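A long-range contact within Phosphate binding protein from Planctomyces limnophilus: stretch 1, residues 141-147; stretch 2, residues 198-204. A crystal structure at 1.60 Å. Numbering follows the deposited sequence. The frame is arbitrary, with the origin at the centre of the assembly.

Stretch 1 141-147: IDGLTVV
Stretch 2 (198-204) GTFDYFT

Strand 141-147 packs against helix 198-204, their axes 9.8 Å apart at closest approach and their N-to-C directions 76° apart (signed crossing angle -76°); no hydrogen bond joins them, and the two stretches bury 316 Å² between them, both sides summed. The strand is extended (phi -93° to -124°, psi 118° to 148°) and wholly buried; the helix is regular (phi -57° to -68°, psi -38° to -54°), with Phe203 N to Thr199 O at 3.0 Å. Ile141 (m, t) lies out of reach. Asp142 (chi1 t, CA-to-CB toward the helix) sets OD2 3.4 Å from Tyr202 CD2, its carboxylate obliquely meeting a slightly positive ring C-H. Gly143 adds almost nothing. Leu144 (m, t) is the centre, its CA 7.6 Å from that of Phe203, with 100 Å² covered. Leu144 CG, CD1 and CD2 each reach a different helix residue: CG lies 3.6 Å from Tyr202 CD2, CD1 3.8 Å from Phe203 CB, and CD2 3.8 Å from CG2 of partly exposed Thr199 (m). Buried Tyr202 (t, chi2 7°) points CA-to-CB toward the strand; its hydroxyl is hydrogen-bonded elsewhere in the structure. Thr145 (p) points away. Short, branched Val146 (t), CA-to-CB sideways, offers apolar CG2 3.8 Å from CE1 at the edge of buried Phe203 (t, chi2 80°). Val147 (m) is out of reach.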

# COMPACT_ATOMS: atom_id res chain seq x y z
N ILE A 141 -5.71 3.61 -3.68
CA ILE A 141 -5.40 2.23 -4.02
C ILE A 141 -3.89 2.12 -4.15
O ILE A 141 -3.25 2.97 -4.77
CB ILE A 141 -6.10 1.80 -5.31
CG1 ILE A 141 -7.61 1.76 -5.11
CG2 ILE A 141 -5.62 0.43 -5.74
CD1 ILE A 141 -8.39 1.45 -6.40
N ASP A 142 -3.31 1.08 -3.55
CA ASP A 142 -1.87 0.87 -3.57
C ASP A 142 -1.60 -0.33 -4.46
O ASP A 142 -2.06 -1.43 -4.17
CB ASP A 142 -1.38 0.57 -2.14
CG ASP A 142 0.14 0.41 -2.03
OD1 ASP A 142 0.82 0.36 -3.07
OD2 ASP A 142 0.65 0.31 -0.89
N GLY A 143 -0.87 -0.11 -5.55
CA GLY A 143 -0.51 -1.20 -6.45
C GLY A 143 0.99 -1.38 -6.57
O GLY A 143 1.72 -0.40 -6.67
N LEU A 144 1.45 -2.62 -6.56
CA LEU A 144 2.85 -2.94 -6.78
C LEU A 144 3.00 -3.79 -8.02
O LEU A 144 2.15 -4.62 -8.31
CB LEU A 144 3.41 -3.77 -5.63
CG LEU A 144 3.45 -3.14 -4.24
CD1 LEU A 144 4.24 -4.07 -3.33
CD2 LEU A 144 4.05 -1.75 -4.27
N THR A 145 4.11 -3.60 -8.72
CA THR A 145 4.42 -4.44 -9.87
C THR A 145 5.68 -5.25 -9.61
O THR A 145 6.66 -4.75 -9.07
CB THR A 145 4.66 -3.63 -11.14
OG1 THR A 145 5.69 -2.67 -10.89
CG2 THR A 145 3.38 -2.90 -11.54
N VAL A 146 5.64 -6.51 -10.02
CA VAL A 146 6.83 -7.32 -10.16
C VAL A 146 7.28 -7.20 -11.61
O VAL A 146 6.47 -7.32 -12.53
CB VAL A 146 6.53 -8.79 -9.85
CG1 VAL A 146 7.73 -9.66 -10.13
CG2 VAL A 146 6.09 -8.90 -8.39
N VAL A 147 8.56 -6.91 -11.81
CA VAL A 147 9.07 -6.68 -13.16
C VAL A 147 10.23 -7.60 -13.49
O VAL A 147 11.00 -8.00 -12.62
CB VAL A 147 9.51 -5.21 -13.35
CG1 VAL A 147 8.31 -4.27 -13.26
CG2 VAL A 147 10.57 -4.81 -12.31
N GLY A 198 7.27 1.32 3.08
CA GLY A 198 5.91 0.88 2.79
C GLY A 198 5.85 -0.19 1.72
O GLY A 198 5.10 -1.17 1.83
N THR A 199 6.61 0.01 0.64
CA THR A 199 6.64 -0.96 -0.44
C THR A 199 7.13 -2.33 0.05
O THR A 199 6.53 -3.36 -0.27
CB THR A 199 7.52 -0.43 -1.57
OG1 THR A 199 6.99 0.83 -2.03
CG2 THR A 199 7.55 -1.40 -2.73
N PHE A 200 8.21 -2.32 0.83
CA PHE A 200 8.73 -3.54 1.44
C PHE A 200 7.68 -4.22 2.30
O PHE A 200 7.45 -5.43 2.18
CB PHE A 200 9.95 -3.21 2.30
CG PHE A 200 10.57 -4.40 2.99
CD1 PHE A 200 11.59 -5.12 2.37
CD2 PHE A 200 10.16 -4.77 4.26
CE1 PHE A 200 12.18 -6.20 3.02
CE2 PHE A 200 10.75 -5.86 4.91
CZ PHE A 200 11.75 -6.58 4.26
N ASP A 201 7.06 -3.44 3.19
CA ASP A 201 6.04 -3.98 4.09
C ASP A 201 4.90 -4.63 3.33
O ASP A 201 4.43 -5.71 3.70
CB ASP A 201 5.51 -2.88 5.03
CG ASP A 201 6.50 -2.51 6.12
OD1 ASP A 201 7.52 -3.22 6.26
OD2 ASP A 201 6.24 -1.52 6.84
N TYR A 202 4.44 -3.99 2.25
CA TYR A 202 3.33 -4.54 1.48
C TYR A 202 3.75 -5.83 0.76
O TYR A 202 3.10 -6.87 0.92
CB TYR A 202 2.83 -3.48 0.48
CG TYR A 202 1.63 -3.86 -0.38
CD1 TYR A 202 0.93 -5.05 -0.16
CD2 TYR A 202 1.20 -3.02 -1.40
CE1 TYR A 202 -0.16 -5.39 -0.96
CE2 TYR A 202 0.12 -3.35 -2.20
CZ TYR A 202 -0.56 -4.53 -1.97
OH TYR A 202 -1.65 -4.88 -2.76
N PHE A 203 4.82 -5.76 -0.01
CA PHE A 203 5.27 -6.91 -0.79
C PHE A 203 5.53 -8.11 0.10
O PHE A 203 5.04 -9.21 -0.15
CB PHE A 203 6.53 -6.56 -1.57
CG PHE A 203 6.98 -7.64 -2.50
CD1 PHE A 203 6.36 -7.78 -3.75
CD2 PHE A 203 7.99 -8.50 -2.14
CE1 PHE A 203 6.77 -8.79 -4.62
CE2 PHE A 203 8.40 -9.51 -3.01
CZ PHE A 203 7.78 -9.64 -4.25
N THR A 204 6.29 -7.90 1.17
CA THR A 204 6.60 -9.02 2.05
C THR A 204 5.36 -9.57 2.76
O THR A 204 5.24 -10.78 2.93
CB THR A 204 7.71 -8.68 3.08
OG1 THR A 204 7.25 -7.63 3.94
CG2 THR A 204 8.97 -8.27 2.37